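PDB 5EWQ: amidase from Bacillus anthracis, which probably hydrolyses carboxylic acid amides to the acid and ammonia. Local coordinates for residues 85-90 with 214-219. Residues are numbered along the deposited sequence; the frame is centred on the assembly and turned at random.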
loop_
_atom_site.group_PDB
_atom_site.type_symbol
_atom_site.label_atom_id
_atom_site.label_comp_id
_atom_site.label_asym_id
_atom_site.label_seq_id
_atom_site.Cartn_x
_atom_site.Cartn_y
_atom_site.Cartn_z
ATOM N N LEU A 85 -13.283 -11.261 -4.385
ATOM C CA LEU A 85 -12.248 -10.871 -3.434
ATOM C C LEU A 85 -12.664 -9.641 -2.637
ATOM O O LEU A 85 -12.213 -9.446 -1.506
ATOM C CB LEU A 85 -10.928 -10.605 -4.159
ATOM C CG LEU A 85 -10.376 -11.759 -4.998
ATOM C CD1 LEU A 85 -9.076 -11.359 -5.678
ATOM C CD2 LEU A 85 -10.177 -13.001 -4.146
ATOM N N ASN A 86 -13.525 -8.822 -3.237
ATOM C CA ASN A 86 -14.030 -7.605 -2.607
ATOM C C ASN A 86 -12.903 -6.708 -2.108
ATOM O O ASN A 86 -12.772 -6.468 -0.907
ATOM C CB ASN A 86 -14.973 -7.954 -1.451
ATOM C CG ASN A 86 -15.813 -6.771 -1.004
ATOM O OD1 ASN A 86 -16.019 -5.821 -1.759
ATOM N ND2 ASN A 86 -16.306 -6.825 0.229
ATOM N N SER A 87 -12.087 -6.222 -3.037
ATOM C CA SER A 87 -10.933 -5.404 -2.687
ATOM C C SER A 87 -11.039 -3.998 -3.262
ATOM O O SER A 87 -10.167 -3.159 -3.035
ATOM C CB SER A 87 -9.646 -6.066 -3.177
ATOM O OG SER A 87 -9.630 -6.159 -4.590
ATOM N N VAL A 88 -12.110 -3.746 -4.006
ATOM C CA VAL A 88 -12.323 -2.443 -4.626
ATOM C C VAL A 88 -13.523 -1.731 -4.014
ATOM O O VAL A 88 -14.631 -2.266 -4.001
ATOM C CB VAL A 88 -12.532 -2.574 -6.145
ATOM C CG1 VAL A 88 -12.781 -1.210 -6.765
ATOM C CG2 VAL A 88 -11.329 -3.245 -6.787
ATOM N N THR A 89 -13.296 -0.524 -3.505
ATOM C CA THR A 89 -14.367 0.267 -2.913
ATOM C C THR A 89 -15.019 1.181 -3.941
ATOM O O THR A 89 -16.242 1.298 -3.992
ATOM C CB THR A 89 -13.862 1.130 -1.741
ATOM O OG1 THR A 89 -12.719 1.887 -2.159
ATOM C CG2 THR A 89 -13.482 0.258 -0.558
ATOM N N GLU A 90 -14.198 1.827 -4.760
ATOM C CA GLU A 90 -14.705 2.798 -5.717
ATOM C C GLU A 90 -14.132 2.587 -7.114
ATOM O O GLU A 90 -13.015 2.095 -7.271
ATOM C CB GLU A 90 -14.394 4.218 -5.241
ATOM C CG GLU A 90 -15.509 5.211 -5.501
ATOM C CD GLU A 90 -16.701 4.991 -4.590
ATOM O OE1 GLU A 90 -17.845 5.228 -5.036
ATOM O OE2 GLU A 90 -16.493 4.584 -3.426
ATOM N N ALA A 214 -4.147 -9.617 -8.084
ATOM C CA ALA A 214 -5.145 -10.251 -8.939
ATOM C C ALA A 214 -5.239 -9.561 -10.296
ATOM O O ALA A 214 -6.174 -9.804 -11.059
ATOM C CB ALA A 214 -6.501 -10.255 -8.253
ATOM N N ASP A 215 -4.262 -8.702 -10.582
ATOM C CA ASP A 215 -4.197 -7.958 -11.839
ATOM C C ASP A 215 -5.462 -7.146 -12.107
ATOM O O ASP A 215 -6.006 -7.173 -13.211
ATOM C CB ASP A 215 -3.932 -8.907 -13.012
ATOM C CG ASP A 215 -2.541 -9.506 -12.975
ATOM O OD1 ASP A 215 -2.364 -10.564 -12.334
ATOM O OD2 ASP A 215 -1.622 -8.921 -13.586
ATOM N N PHE A 216 -5.928 -6.431 -11.088
ATOM C CA PHE A 216 -7.033 -5.495 -11.248
ATOM C C PHE A 216 -6.477 -4.123 -11.608
ATOM O O PHE A 216 -7.220 -3.216 -11.984
ATOM C CB PHE A 216 -7.872 -5.413 -9.971
ATOM C CG PHE A 216 -8.563 -6.699 -9.613
ATOM C CD1 PHE A 216 -8.866 -7.635 -10.588
ATOM C CD2 PHE A 216 -8.911 -6.971 -8.300
ATOM C CE1 PHE A 216 -9.503 -8.817 -10.261
ATOM C CE2 PHE A 216 -9.547 -8.152 -7.967
ATOM C CZ PHE A 216 -9.845 -9.076 -8.949
ATOM N N ALA A 217 -5.160 -3.991 -11.489
ATOM C CA ALA A 217 -4.458 -2.745 -11.773
ATOM C C ALA A 217 -2.957 -3.005 -11.853
ATOM O O ALA A 217 -2.449 -3.911 -11.192
ATOM C CB ALA A 217 -4.764 -1.701 -10.706
ATOM N N PRO A 218 -2.239 -2.217 -12.668
ATOM C CA PRO A 218 -0.786 -2.381 -12.772
ATOM C C PRO A 218 -0.083 -1.898 -11.511
ATOM O O PRO A 218 0.853 -2.541 -11.036
ATOM C CB PRO A 218 -0.408 -1.501 -13.974
ATOM C CG PRO A 218 -1.701 -1.147 -14.642
ATOM C CD PRO A 218 -2.732 -1.162 -13.565
ATOM N N LEU A 219 -0.543 -0.769 -10.983
ATOM C CA LEU A 219 0.067 -0.154 -9.810
ATOM C C LEU A 219 -0.988 0.223 -8.777
ATOM O O LEU A 219 -2.172 0.326 -9.095
ATOM C CB LEU A 219 0.868 1.082 -10.217
ATOM C CG LEU A 219 1.940 0.846 -11.281
ATOM C CD1 LEU A 219 2.564 2.156 -11.709
ATOM C CD2 LEU A 219 2.997 -0.105 -10.758
#
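Phe216 and Leu85 both turn CG beside their own backbone N and opposite the carbonyl carbon (chi1 -64° and -57°), and with these torsions the phenyl ring and the isobutyl group are brought together between residues 85-90 and 214-219. With chi2 at 179° the CD1 branch of Leu85 runs anti to CA, and it is CD1 that does all the touching: it lies 3.8 Å from Ala214 CB and 4.0 Å from Phe216 CE2, meeting the ring at a slant. Ala214 CB itself sits 3.6 Å above the plane of the Phe216 ring, displaced toward the rim, so the methyl from two residues earlier covers part of one face while Leu85 CD1 touches both groups.

Ser87 comes to the same ring differently. Its OG lies at the edge, near the ring plane, 3.9 Å from Phe216 CD2, a van der Waals contact rather than a polar one; the hydroxyl is hydrogen-bonded to Asp79 OD1 at the end of helix 64-79. Asp79 also accepts a bond from Val88 N through OD2, so this one carboxylate ties the start of the strand to the helix that precedes it.

No hydrogen bond links the two segments, and the buried surface is modest, 141 Å² over both sides. Much of the remaining packing comes from helices: Ile75 and His78 of helix 64-79 touch the Phe216 ring, as does Val211 of helix 206-213, whereas Thr210 meets Leu85 and Ser87. The contact is thus a small piece of hydrophobic core in the amidase fold, where the loop leading into outermost strand 88-91 of the mixed central sheet packs against the loop that connects helix 206-213 to strand 219-223.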